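Local structure of ABC transporter substrate-binding protein (Rhizobium radiobacter, 6TFX) at residues S33-A38 against K78-Y83; A187-G192 against I486-Y491; Y394-F399 against K423-A428; Y400-A403 against G407-T410. The protein binds the mannityl-opine mannopinic acid as the periplasmic solute receptor of an ABC transporter, probably handing it on for import. One frame throughout, in Å; residues are numbered along the deposited sequence.

From the N terminus, contact 1 is the first to close: the end of helix 26-35 meets the loop after strand 68-73, forty residues on. Contact 2 comes next in series and makes the long closure, bringing the turn between strands 180-185 and 198-203 up to the C-terminal loop; it touches contact 1 through Tyr34 and Ile486. Within that long loop, on the far side of the chain's centre, contact 3 pairs helices 392-400 and 422-430. Contact 4 lies inside contact 3 in turn, folding the connection between those two helices back on itself. Contacts 3 and 4 join where His401 meets Glu426 and Ile425.

Contact 1 of 4, residues S33-A38 against K78-Y83; sequences SYIYGA and KWQGGY
Ile35 and Gln80 meet where helix 26-35 of this periplasmic binding protein ends against the loop between strand 68-73 and helix 88-98. Along the first segment, Tyr34, still in the helix, has its ring well clear of that loop and gives its hydroxyl to the carbonyl of Pro484, close to the C terminus. Ile35 carries the contact through both its backbone and one branch. Its carbonyl oxygen takes a hydrogen bond from Gln80 NE2 at 3.0 Å; the donor lies in the carbonyl plane on a lone pair, although the N-H points there with a clear bend (137°). With CG1 beside the backbone N (chi1 -58°), CG2 is left opposite that N and comes within 3.9 Å of Gln80 OE1, the two side chains crossing at about a right angle. At Tyr36, the first residue past the helix, that same CG2 lies over one face of the ring, 3.7 Å above the plane and toward the rim. The Tyr36 hydroxyl bonds to Leu18 O. Gln80, extended beyond CG, is held at both ends of its amide: OE1 accepts from Gly166 N, while NE2 also donates to Gly168 O, in the run leading into strand 170-176. That triple grip should fix the amide's rotation, with Ile35 O lying 29° out of the plane that carries NE2.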
loop_
_atom_site.group_PDB
_atom_site.type_symbol
_atom_site.label_atom_id
_atom_site.label_comp_id
_atom_site.label_asym_id
_atom_site.label_seq_id
_atom_site.Cartn_x
_atom_site.Cartn_y
_atom_site.Cartn_z
ATOM N N SER A 33 8.914 2.933 -6.789
ATOM C CA SER A 33 8.306 2.805 -8.119
ATOM C C SER A 33 9.014 3.638 -9.191
ATOM O O SER A 33 8.771 3.431 -10.386
ATOM C CB SER A 33 6.822 3.159 -8.085
ATOM O OG SER A 33 6.627 4.564 -8.061
ATOM N N TYR A 34 9.861 4.597 -8.774
ATOM C CA TYR A 34 10.595 5.425 -9.762
ATOM C C TYR A 34 11.996 4.842 -10.021
ATOM O O TYR A 34 12.590 5.109 -11.065
ATOM C CB TYR A 34 10.787 6.851 -9.224
ATOM C CG TYR A 34 9.511 7.642 -8.955
ATOM C CD1 TYR A 34 8.259 7.125 -9.283
ATOM C CD2 TYR A 34 9.550 8.843 -8.255
ATOM C CE1 TYR A 34 7.084 7.817 -8.986
ATOM C CE2 TYR A 34 8.387 9.554 -7.970
ATOM C CZ TYR A 34 7.154 9.046 -8.345
ATOM O OH TYR A 34 6.018 9.757 -8.003
ATOM N N ILE A 35 12.540 4.113 -9.036
ATOM C CA ILE A 35 13.912 3.590 -9.075
ATOM C C ILE A 35 14.029 2.217 -9.668
ATOM O O ILE A 35 15.058 1.916 -10.276
ATOM C CB ILE A 35 14.476 3.580 -7.613
ATOM C CG1 ILE A 35 14.454 5.002 -6.986
ATOM C CG2 ILE A 35 15.880 2.928 -7.502
ATOM C CD1 ILE A 35 14.494 4.978 -5.407
ATOM N N TYR A 36 13.047 1.328 -9.364
ATOM C CA TYR A 36 13.144 -0.065 -9.756
ATOM C C TYR A 36 12.128 -0.472 -10.813
ATOM O O TYR A 36 11.093 0.199 -11.021
ATOM C CB TYR A 36 12.857 -0.930 -8.532
ATOM C CG TYR A 36 13.816 -0.737 -7.387
ATOM C CD1 TYR A 36 15.013 -1.443 -7.333
ATOM C CD2 TYR A 36 13.513 0.121 -6.331
ATOM C CE1 TYR A 36 15.899 -1.283 -6.269
ATOM C CE2 TYR A 36 14.392 0.290 -5.262
ATOM C CZ TYR A 36 15.574 -0.436 -5.223
ATOM O OH TYR A 36 16.419 -0.326 -4.144
ATOM N N GLY A 37 12.399 -1.638 -11.382
ATOM C CA GLY A 37 11.494 -2.351 -12.282
ATOM C C GLY A 37 11.364 -3.800 -11.836
ATOM O O GLY A 37 11.932 -4.201 -10.807
ATOM N N ALA A 38 10.647 -4.608 -12.615
ATOM C CA ALA A 38 10.435 -6.002 -12.252
ATOM C C ALA A 38 10.461 -6.869 -13.525
ATOM O O ALA A 38 10.724 -6.353 -14.622
ATOM C CB ALA A 38 9.096 -6.124 -11.529
ATOM N N LYS A 78 20.502 -2.342 -18.307
ATOM C CA LYS A 78 21.613 -1.992 -17.435
ATOM C C LYS A 78 21.161 -1.539 -16.053
ATOM O O LYS A 78 20.210 -0.748 -15.927
ATOM C CB LYS A 78 22.438 -0.837 -18.047
ATOM C CG LYS A 78 22.808 -0.994 -19.519
ATOM C CD LYS A 78 23.987 -1.912 -19.752
ATOM C CE LYS A 78 24.245 -2.040 -21.232
ATOM N NZ LYS A 78 25.243 -3.097 -21.524
ATOM N N TRP A 79 21.912 -1.951 -15.027
ATOM C CA TRP A 79 21.676 -1.446 -13.691
ATOM C C TRP A 79 22.141 0.004 -13.665
ATOM O O TRP A 79 23.035 0.374 -14.420
ATOM C CB TRP A 79 22.524 -2.220 -12.667
ATOM C CG TRP A 79 22.012 -3.597 -12.379
ATOM C CD1 TRP A 79 22.647 -4.781 -12.623
ATOM C CD2 TRP A 79 20.769 -3.929 -11.725
ATOM N NE1 TRP A 79 21.882 -5.833 -12.144
ATOM C CE2 TRP A 79 20.711 -5.337 -11.623
ATOM C CE3 TRP A 79 19.685 -3.168 -11.242
ATOM C CZ2 TRP A 79 19.599 -6.005 -11.067
ATOM C CZ3 TRP A 79 18.593 -3.824 -10.684
ATOM C CH2 TRP A 79 18.566 -5.226 -10.587
ATOM N N GLN A 80 21.585 0.799 -12.754
ATOM C CA GLN A 80 22.077 2.156 -12.525
ATOM C C GLN A 80 23.480 2.050 -11.890
ATOM O O GLN A 80 23.819 1.014 -11.326
ATOM C CB GLN A 80 21.192 2.834 -11.484
ATOM C CG GLN A 80 19.813 3.219 -12.042
ATOM C CD GLN A 80 18.742 3.254 -10.982
ATOM O OE1 GLN A 80 19.009 3.196 -9.773
ATOM N NE2 GLN A 80 17.484 3.299 -11.428
ATOM N N GLY A 81 24.236 3.149 -11.934
ATOM C CA GLY A 81 25.524 3.278 -11.264
ATOM C C GLY A 81 26.679 2.423 -11.750
ATOM O O GLY A 81 27.717 2.391 -11.086
ATOM N N GLY A 82 26.549 1.774 -12.897
ATOM C CA GLY A 82 27.647 0.978 -13.464
ATOM C C GLY A 82 27.726 -0.468 -13.002
ATOM O O GLY A 82 28.737 -1.136 -13.251
ATOM N N TYR A 83 26.644 -0.999 -12.388
ATOM C CA TYR A 83 26.632 -2.402 -11.941
ATOM C C TYR A 83 26.516 -3.406 -13.099
ATOM O O TYR A 83 26.594 -4.604 -12.855
ATOM C CB TYR A 83 25.564 -2.636 -10.870
ATOM C CG TYR A 83 26.038 -2.175 -9.514
ATOM C CD1 TYR A 83 26.766 -3.022 -8.685
ATOM C CD2 TYR A 83 25.768 -0.886 -9.059
ATOM C CE1 TYR A 83 27.220 -2.597 -7.438
ATOM C CE2 TYR A 83 26.214 -0.451 -7.812
ATOM C CZ TYR A 83 26.959 -1.305 -7.013
ATOM O OH TYR A 83 27.361 -0.908 -5.756
#

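Contact 2 of 4, residues A187-G192 against I486-Y491; sequences AEYFRG and ITEQTY
The ring of Tyr189 meets the carboxylate of Glu488 obliquely, the two planes 52° apart, with OE1 only 3.3 Å from CE2. Two type I beta turns frame this, Tyr189 to Gly192 between strands 180-185 and 198-203, and Thr487 to Thr490 in the loop before strand 491-492, near the C terminus; Glu488 reaches out of the second into the first. In plane at the edge of the tyrosine ring sits Gly192 O. The guanidinium of Arg191 has Phe190 CE2 over one face, near its rim, and Tyr189 OH at its edge, where NE donates a hydrogen bond of 3.2 Å, in the guanidinium plane but bent (136°). One face of the Phe190 ring, in return, carries Arg191 CG. Inside its own turn Thr487 OG1 accepts from the backbone N of Gln489, an ST turn. Glu488 has CG lodged between its backbone N and carbonyl carbon (chi1 77°) and bends again at chi2, which lays the carboxylate between the tyrosine and the arginine. OE2 rests against the aliphatic part of Arg191, 3.4 Å from CD, but the opposite charges do not pair: Arg191 NE stays 4.6 Å from OE2, and the guanidinium makes its salt bridge with Asp55 through NH2. Glu488 OE1 is linked to Tyr189 OH through one water, which donates to OE1 at 2.7 Å.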
loop_
_atom_site.group_PDB
_atom_site.type_symbol
_atom_site.label_atom_id
_atom_site.label_comp_id
_atom_site.label_asym_id
_atom_site.label_seq_id
_atom_site.Cartn_x
_atom_site.Cartn_y
_atom_site.Cartn_z
ATOM N N ALA A 187 20.338 7.690 -17.516
ATOM C CA ALA A 187 20.649 7.921 -18.943
ATOM C C ALA A 187 20.645 6.642 -19.818
ATOM O O ALA A 187 20.483 6.731 -21.043
ATOM C CB ALA A 187 21.986 8.650 -19.077
ATOM N N GLU A 188 20.816 5.471 -19.192
ATOM C CA GLU A 188 20.874 4.192 -19.887
ATOM C C GLU A 188 19.581 3.408 -19.741
ATOM O O GLU A 188 19.558 2.246 -20.140
ATOM C CB GLU A 188 22.049 3.337 -19.374
ATOM C CG GLU A 188 23.421 3.926 -19.669
ATOM C CD GLU A 188 24.552 2.924 -19.552
ATOM O OE1 GLU A 188 24.723 2.337 -18.458
ATOM O OE2 GLU A 188 25.269 2.723 -20.559
ATOM N N TYR A 189 18.485 4.045 -19.233
ATOM C CA TYR A 189 17.214 3.330 -19.061
ATOM C C TYR A 189 16.845 2.630 -20.370
ATOM O O TYR A 189 16.925 3.242 -21.434
ATOM C CB TYR A 189 16.103 4.268 -18.573
ATOM C CG TYR A 189 14.825 3.516 -18.292
ATOM C CD1 TYR A 189 14.795 2.463 -17.374
ATOM C CD2 TYR A 189 13.643 3.840 -18.952
ATOM C CE1 TYR A 189 13.620 1.762 -17.110
ATOM C CE2 TYR A 189 12.465 3.132 -18.707
ATOM C CZ TYR A 189 12.458 2.102 -17.779
ATOM O OH TYR A 189 11.306 1.392 -17.577
ATOM N N PHE A 190 16.522 1.332 -20.301
ATOM C CA PHE A 190 16.316 0.517 -21.489
ATOM C C PHE A 190 15.195 0.989 -22.444
ATOM O O PHE A 190 15.255 0.659 -23.627
ATOM C CB PHE A 190 16.136 -0.949 -21.126
ATOM C CG PHE A 190 14.820 -1.327 -20.506
ATOM C CD1 PHE A 190 14.638 -1.257 -19.133
ATOM C CD2 PHE A 190 13.789 -1.838 -21.284
ATOM C CE1 PHE A 190 13.432 -1.666 -18.549
ATOM C CE2 PHE A 190 12.582 -2.242 -20.695
ATOM C CZ PHE A 190 12.415 -2.152 -19.340
ATOM N N ARG A 191 14.199 1.764 -21.954
ATOM C CA ARG A 191 13.104 2.234 -22.832
ATOM C C ARG A 191 13.442 3.579 -23.445
ATOM O O ARG A 191 12.663 4.099 -24.243
ATOM C CB ARG A 191 11.773 2.343 -22.073
ATOM C CG ARG A 191 11.306 1.047 -21.437
ATOM C CD ARG A 191 9.953 1.226 -20.755
ATOM N NE ARG A 191 9.597 0.062 -19.938
ATOM C CZ ARG A 191 8.917 -0.989 -20.388
ATOM N NH1 ARG A 191 8.479 -1.020 -21.648
ATOM N NH2 ARG A 191 8.652 -2.005 -19.583
ATOM N N GLY A 192 14.591 4.128 -23.064
ATOM C CA GLY A 192 15.052 5.427 -23.538
ATOM C C GLY A 192 15.309 6.361 -22.377
ATOM O O GLY A 192 14.708 6.222 -21.300
ATOM N N ILE A 486 6.044 8.515 -12.108
ATOM C CA ILE A 486 6.903 9.326 -12.970
ATOM C C ILE A 486 7.775 8.328 -13.734
ATOM O O ILE A 486 8.372 7.425 -13.143
ATOM C CB ILE A 486 7.723 10.372 -12.172
ATOM C CG1 ILE A 486 6.746 11.303 -11.402
ATOM C CG2 ILE A 486 8.625 11.176 -13.116
ATOM C CD1 ILE A 486 7.395 12.095 -10.364
ATOM N N THR A 487 7.773 8.453 -15.065
ATOM C CA THR A 487 8.501 7.526 -15.922
ATOM C C THR A 487 9.389 8.304 -16.887
ATOM O O THR A 487 9.486 9.543 -16.816
ATOM C CB THR A 487 7.527 6.641 -16.750
ATOM O OG1 THR A 487 6.935 7.442 -17.763
ATOM C CG2 THR A 487 6.441 5.940 -15.899
ATOM N N GLU A 488 9.992 7.578 -17.843
ATOM C CA GLU A 488 10.799 8.212 -18.898
ATOM C C GLU A 488 9.887 9.050 -19.843
ATOM O O GLU A 488 10.390 9.836 -20.646
ATOM C CB GLU A 488 11.596 7.142 -19.689
ATOM C CG GLU A 488 10.801 6.321 -20.707
ATOM C CD GLU A 488 9.885 5.244 -20.162
ATOM O OE1 GLU A 488 9.793 5.085 -18.924
ATOM O OE2 GLU A 488 9.266 4.538 -20.987
ATOM N N GLN A 489 8.557 8.844 -19.774
ATOM C CA GLN A 489 7.595 9.541 -20.649
ATOM C C GLN A 489 7.139 10.895 -20.068
ATOM O O GLN A 489 6.597 11.716 -20.795
ATOM C CB GLN A 489 6.339 8.671 -20.875
ATOM C CG GLN A 489 6.569 7.216 -21.291
ATOM C CD GLN A 489 5.436 6.324 -20.783
ATOM O OE1 GLN A 489 4.448 6.096 -21.490
ATOM N NE2 GLN A 489 5.532 5.804 -19.539
ATOM N N THR A 490 7.261 11.082 -18.746
ATOM C CA THR A 490 6.799 12.304 -18.072
ATOM C C THR A 490 7.499 13.534 -18.662
ATOM O O THR A 490 8.712 13.528 -18.867
ATOM C CB THR A 490 7.070 12.214 -16.583
ATOM O OG1 THR A 490 6.639 10.926 -16.141
ATOM C CG2 THR A 490 6.354 13.325 -15.795
ATOM N N TYR A 491 6.738 14.590 -18.920
ATOM C CA TYR A 491 7.324 15.759 -19.569
ATOM C C TYR A 491 6.631 17.063 -19.164
ATOM O O TYR A 491 5.512 17.033 -18.661
ATOM C CB TYR A 491 7.207 15.562 -21.109
ATOM C CG TYR A 491 5.775 15.575 -21.601
ATOM C CD1 TYR A 491 4.994 14.423 -21.566
ATOM C CD2 TYR A 491 5.184 16.748 -22.066
ATOM C CE1 TYR A 491 3.657 14.442 -21.949
ATOM C CE2 TYR A 491 3.847 16.774 -22.468
ATOM C CZ TYR A 491 3.087 15.614 -22.411
ATOM O OH TYR A 491 1.762 15.592 -22.792
HETATM O O HOH W 1 9.166 3.006 -17.378
#

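Contact 3 of 4, residues Y394-F399 against K423-A428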
loop_
_atom_site.group_PDB
_atom_site.type_symbol
_atom_site.label_atom_id
_atom_site.label_comp_id
_atom_site.label_asym_id
_atom_site.label_seq_id
_atom_site.Cartn_x
_atom_site.Cartn_y
_atom_site.Cartn_z
ATOM N N TYR A 394 -5.470 -11.503 -0.845
ATOM C CA TYR A 394 -4.356 -10.681 -0.354
ATOM C C TYR A 394 -4.738 -9.918 0.899
ATOM O O TYR A 394 -4.083 -10.079 1.931
ATOM C CB TYR A 394 -3.834 -9.746 -1.467
ATOM C CG TYR A 394 -3.150 -10.571 -2.543
ATOM C CD1 TYR A 394 -1.854 -11.039 -2.362
ATOM C CD2 TYR A 394 -3.851 -11.008 -3.665
ATOM C CE1 TYR A 394 -1.241 -11.866 -3.300
ATOM C CE2 TYR A 394 -3.248 -11.842 -4.616
ATOM C CZ TYR A 394 -1.949 -12.287 -4.411
ATOM O OH TYR A 394 -1.318 -13.116 -5.301
ATOM N N TYR A 395 -5.794 -9.111 0.834
ATOM C CA TYR A 395 -6.164 -8.353 2.046
ATOM C C TYR A 395 -6.526 -9.305 3.170
ATOM O O TYR A 395 -6.117 -9.101 4.313
ATOM C CB TYR A 395 -7.357 -7.437 1.749
ATOM C CG TYR A 395 -7.236 -6.084 2.416
ATOM C CD1 TYR A 395 -6.535 -5.047 1.807
ATOM C CD2 TYR A 395 -7.846 -5.829 3.644
ATOM C CE1 TYR A 395 -6.455 -3.780 2.393
ATOM C CE2 TYR A 395 -7.767 -4.563 4.241
ATOM C CZ TYR A 395 -7.070 -3.541 3.610
ATOM O OH TYR A 395 -6.973 -2.292 4.205
ATOM N N LEU A 396 -7.286 -10.381 2.861
ATOM C CA LEU A 396 -7.699 -11.288 3.930
ATOM C C LEU A 396 -6.514 -11.980 4.597
ATOM O O LEU A 396 -6.463 -12.082 5.821
ATOM C CB LEU A 396 -8.685 -12.347 3.401
ATOM C CG LEU A 396 -10.045 -11.808 3.013
ATOM C CD1 LEU A 396 -10.836 -12.892 2.282
ATOM C CD2 LEU A 396 -10.850 -11.304 4.260
ATOM N N THR A 397 -5.594 -12.519 3.793
ATOM C CA THR A 397 -4.473 -13.239 4.389
ATOM C C THR A 397 -3.609 -12.284 5.213
ATOM O O THR A 397 -3.208 -12.626 6.327
ATOM C CB THR A 397 -3.638 -13.937 3.298
ATOM O OG1 THR A 397 -4.468 -14.914 2.643
ATOM C CG2 THR A 397 -2.383 -14.589 3.868
ATOM N N GLN A 398 -3.282 -11.119 4.649
ATOM C CA GLN A 398 -2.334 -10.226 5.335
ATOM C C GLN A 398 -2.866 -9.583 6.609
ATOM O O GLN A 398 -2.118 -9.419 7.585
ATOM C CB GLN A 398 -1.864 -9.154 4.336
ATOM C CG GLN A 398 -1.093 -9.804 3.158
ATOM C CD GLN A 398 -0.565 -8.775 2.201
ATOM O OE1 GLN A 398 -0.229 -7.666 2.582
ATOM N NE2 GLN A 398 -0.444 -9.155 0.936
ATOM N N PHE A 399 -4.139 -9.186 6.589
ATOM C CA PHE A 399 -4.708 -8.487 7.745
ATOM C C PHE A 399 -5.448 -9.398 8.725
ATOM O O PHE A 399 -5.608 -8.992 9.896
ATOM C CB PHE A 399 -5.696 -7.429 7.257
ATOM C CG PHE A 399 -5.035 -6.209 6.692
ATOM C CD1 PHE A 399 -4.653 -5.154 7.530
ATOM C CD2 PHE A 399 -4.745 -6.125 5.332
ATOM C CE1 PHE A 399 -4.026 -4.015 7.004
ATOM C CE2 PHE A 399 -4.075 -5.002 4.808
ATOM C CZ PHE A 399 -3.751 -3.939 5.644
ATOM N N LYS A 423 -9.834 -21.060 8.289
ATOM C CA LYS A 423 -10.221 -22.153 7.397
ATOM C C LYS A 423 -10.842 -21.649 6.101
ATOM O O LYS A 423 -10.556 -22.203 5.041
ATOM C CB LYS A 423 -11.189 -23.117 8.108
ATOM C CG LYS A 423 -10.586 -23.746 9.378
ATOM C CD LYS A 423 -9.342 -24.603 9.131
ATOM C CE LYS A 423 -8.531 -24.776 10.393
ATOM N NZ LYS A 423 -7.436 -25.765 10.213
ATOM N N GLN A 424 -11.670 -20.593 6.171
ATOM C CA GLN A 424 -12.305 -20.042 4.961
ATOM C C GLN A 424 -11.274 -19.385 4.047
ATOM O O GLN A 424 -11.328 -19.528 2.825
ATOM C CB GLN A 424 -13.386 -19.019 5.344
ATOM C CG GLN A 424 -14.612 -19.659 6.011
ATOM C CD GLN A 424 -14.424 -20.058 7.463
ATOM O OE1 GLN A 424 -13.484 -19.636 8.137
ATOM N NE2 GLN A 424 -15.345 -20.864 7.994
ATOM N N ILE A 425 -10.324 -18.653 4.650
ATOM C CA ILE A 425 -9.280 -17.970 3.876
ATOM C C ILE A 425 -8.422 -19.024 3.153
ATOM O O ILE A 425 -8.164 -18.899 1.955
ATOM C CB ILE A 425 -8.445 -17.059 4.815
ATOM C CG1 ILE A 425 -9.317 -15.864 5.282
ATOM C CG2 ILE A 425 -7.189 -16.557 4.082
ATOM C CD1 ILE A 425 -8.695 -15.019 6.414
ATOM N N GLU A 426 -7.979 -20.055 3.891
ATOM C CA GLU A 426 -7.144 -21.101 3.294
ATOM C C GLU A 426 -7.898 -21.857 2.208
ATOM O O GLU A 426 -7.320 -22.126 1.149
ATOM C CB GLU A 426 -6.703 -22.072 4.382
ATOM C CG GLU A 426 -5.721 -21.442 5.337
ATOM C CD GLU A 426 -5.373 -22.341 6.511
ATOM O OE1 GLU A 426 -5.327 -23.581 6.321
ATOM O OE2 GLU A 426 -5.147 -21.805 7.620
ATOM N N ALA A 427 -9.164 -22.243 2.478
ATOM C CA ALA A 427 -9.936 -23.002 1.469
ATOM C C ALA A 427 -10.199 -22.140 0.232
ATOM O O ALA A 427 -10.107 -22.645 -0.885
ATOM C CB ALA A 427 -11.252 -23.501 2.041
ATOM N N ALA A 428 -10.481 -20.836 0.419
ATOM C CA ALA A 428 -10.762 -19.965 -0.740
ATOM C C ALA A 428 -9.531 -19.808 -1.623
ATOM O O ALA A 428 -9.631 -19.753 -2.850
ATOM C CB ALA A 428 -11.216 -18.590 -0.257
#
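Ile425 is the residue that reaches across from helix 422-430, its CB pointing toward helix 392-400, where Leu396 and Thr397 receive it. At CB the side chain divides. The CG2 branch, anti to the backbone N, goes to Thr397 and stops 3.5 Å from OG1; it also packs against the ring of His401, just past the end of helix 392-400. The CG1 branch, beside the backbone N with chi1 -69°, runs to Leu396 and lies 4.0 Å from its CB. Beyond it the chain stays extended (chi2 170°), which carries CD1 to the same CB, also 4.0 Å away, and to 3.7 Å from the carbonyl oxygen of Leu396. The isoleucine thus spans two consecutive residues of the opposing helix, one branch on each, and the backbones come close there: the CA atoms of Thr397 and Ile425 are 6.8 Å apart. This is plain helix-to-helix packing between helices 392-400 and 422-430, with helix 434-450 adding to it, since Leu396 and Ala428 both touch Trp441. The connection between the first two helices contains Cys418, one of the two cysteines at a bound magnesium ion; the side chain of Ile425 lies about 6 Å from that of Cys418 and about 8 Å from the ion. Thr397 OG1, although it meets a methyl group here, has polar partners of its own: it bonds to Asp393 O one turn back along its helix and to Arg429 NH2, a second link to helix 422-430.

Contact 4 of 4, residues Y400-A403 against G407-T410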
loop_
_atom_site.group_PDB
_atom_site.type_symbol
_atom_site.label_atom_id
_atom_site.label_comp_id
_atom_site.label_asym_id
_atom_site.label_seq_id
_atom_site.Cartn_x
_atom_site.Cartn_y
_atom_site.Cartn_z
ATOM N N TYR A 400 -5.957 -10.564 8.279
ATOM C CA TYR A 400 -6.832 -11.340 9.139
ATOM C C TYR A 400 -6.492 -12.825 9.350
ATOM O O TYR A 400 -7.117 -13.423 10.229
ATOM C CB TYR A 400 -8.291 -11.224 8.638
ATOM C CG TYR A 400 -8.723 -9.791 8.401
ATOM C CD1 TYR A 400 -8.725 -8.856 9.441
ATOM C CD2 TYR A 400 -9.104 -9.356 7.129
ATOM C CE1 TYR A 400 -9.092 -7.530 9.218
ATOM C CE2 TYR A 400 -9.471 -8.031 6.898
ATOM C CZ TYR A 400 -9.425 -7.113 7.935
ATOM O OH TYR A 400 -9.784 -5.804 7.713
ATOM N N HIS A 401 -5.554 -13.417 8.580
ATOM C CA HIS A 401 -5.232 -14.835 8.815
ATOM C C HIS A 401 -4.306 -14.913 10.031
ATOM O O HIS A 401 -3.438 -14.048 10.178
ATOM C CB HIS A 401 -4.558 -15.443 7.590
ATOM C CG HIS A 401 -4.378 -16.924 7.702
ATOM N ND1 HIS A 401 -3.361 -17.477 8.465
ATOM C CD2 HIS A 401 -5.139 -17.925 7.198
ATOM C CE1 HIS A 401 -3.502 -18.794 8.358
ATOM N NE2 HIS A 401 -4.554 -19.109 7.601
ATOM N N SER A 402 -4.503 -15.901 10.915
ATOM C CA SER A 402 -3.686 -15.939 12.139
ATOM C C SER A 402 -2.166 -16.028 11.887
ATOM O O SER A 402 -1.384 -15.607 12.758
ATOM C CB SER A 402 -4.138 -17.057 13.078
ATOM O OG SER A 402 -3.755 -18.288 12.503
ATOM N N ALA A 403 -1.728 -16.560 10.735
ATOM C CA ALA A 403 -0.279 -16.662 10.468
ATOM C C ALA A 403 0.340 -15.238 10.375
ATOM O O ALA A 403 1.537 -15.048 10.593
ATOM C CB ALA A 403 -0.041 -17.407 9.157
ATOM N N GLY A 407 3.798 -10.496 16.085
ATOM C CA GLY A 407 4.516 -11.286 17.082
ATOM C C GLY A 407 5.027 -12.601 16.527
ATOM O O GLY A 407 5.869 -13.243 17.147
ATOM N N LYS A 408 4.517 -13.021 15.349
ATOM C CA LYS A 408 4.959 -14.281 14.748
ATOM C C LYS A 408 6.075 -14.028 13.736
ATOM O O LYS A 408 6.107 -12.943 13.129
ATOM C CB LYS A 408 3.764 -14.967 14.055
ATOM C CG LYS A 408 2.743 -15.498 15.045
ATOM C CD LYS A 408 1.683 -16.301 14.351
ATOM C CE LYS A 408 0.738 -16.879 15.360
ATOM N NZ LYS A 408 -0.391 -17.580 14.710
ATOM N N PRO A 409 6.926 -15.046 13.417
ATOM C CA PRO A 409 7.943 -14.834 12.362
ATOM C C PRO A 409 7.312 -14.507 10.999
ATOM O O PRO A 409 7.896 -13.785 10.191
ATOM C CB PRO A 409 8.708 -16.167 12.318
ATOM C CG PRO A 409 8.405 -16.842 13.644
ATOM C CD PRO A 409 7.015 -16.403 14.004
ATOM N N THR A 410 6.089 -15.003 10.775
ATOM C CA THR A 410 5.315 -14.818 9.549
ATOM C C THR A 410 4.385 -13.582 9.651
ATOM O O THR A 410 3.494 -13.414 8.808
ATOM C CB THR A 410 4.445 -16.071 9.319
ATOM O OG1 THR A 410 3.803 -16.395 10.544
ATOM C CG2 THR A 410 5.271 -17.290 8.860
#
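Thr410 OG1 donates a short hydrogen bond to Ala403 O, 2.6 Å, with the donor tilted just 15° from the carbonyl plane. One residue earlier in the first segment, Ser402 O takes the ammonium of Lys408 at 2.9 Å between O and NZ; this donor stands well above the carbonyl plane, 63° out of it, away from the lone-pair directions. NZ also has a long, weak ion pair with Glu405 OE1. Successive carbonyls of 400-403 are thereby bonded to two side chains of 407-410, folding the loop that follows helix 392-400 back on itself around a 3-10 segment that starts at Ser402 and runs on past Ala403. His401 bonds to the start of it: ND1 accepts from Ala403 N at 2.9 Å, nearly straight (168°), while NE2 bonds to Glu426 OE2 on helix 422-430. Ser402 turns its own hydroxyl to Asp422 of the same helix, and its side chain lies about 9 Å from a bound magnesium ion. The remaining packing lies near the surface. The extended Lys408 chain passes along the turn with CD 3.5 Å from Ser402 O, and Thr410 CB sits 3.3 Å from Ala403 O.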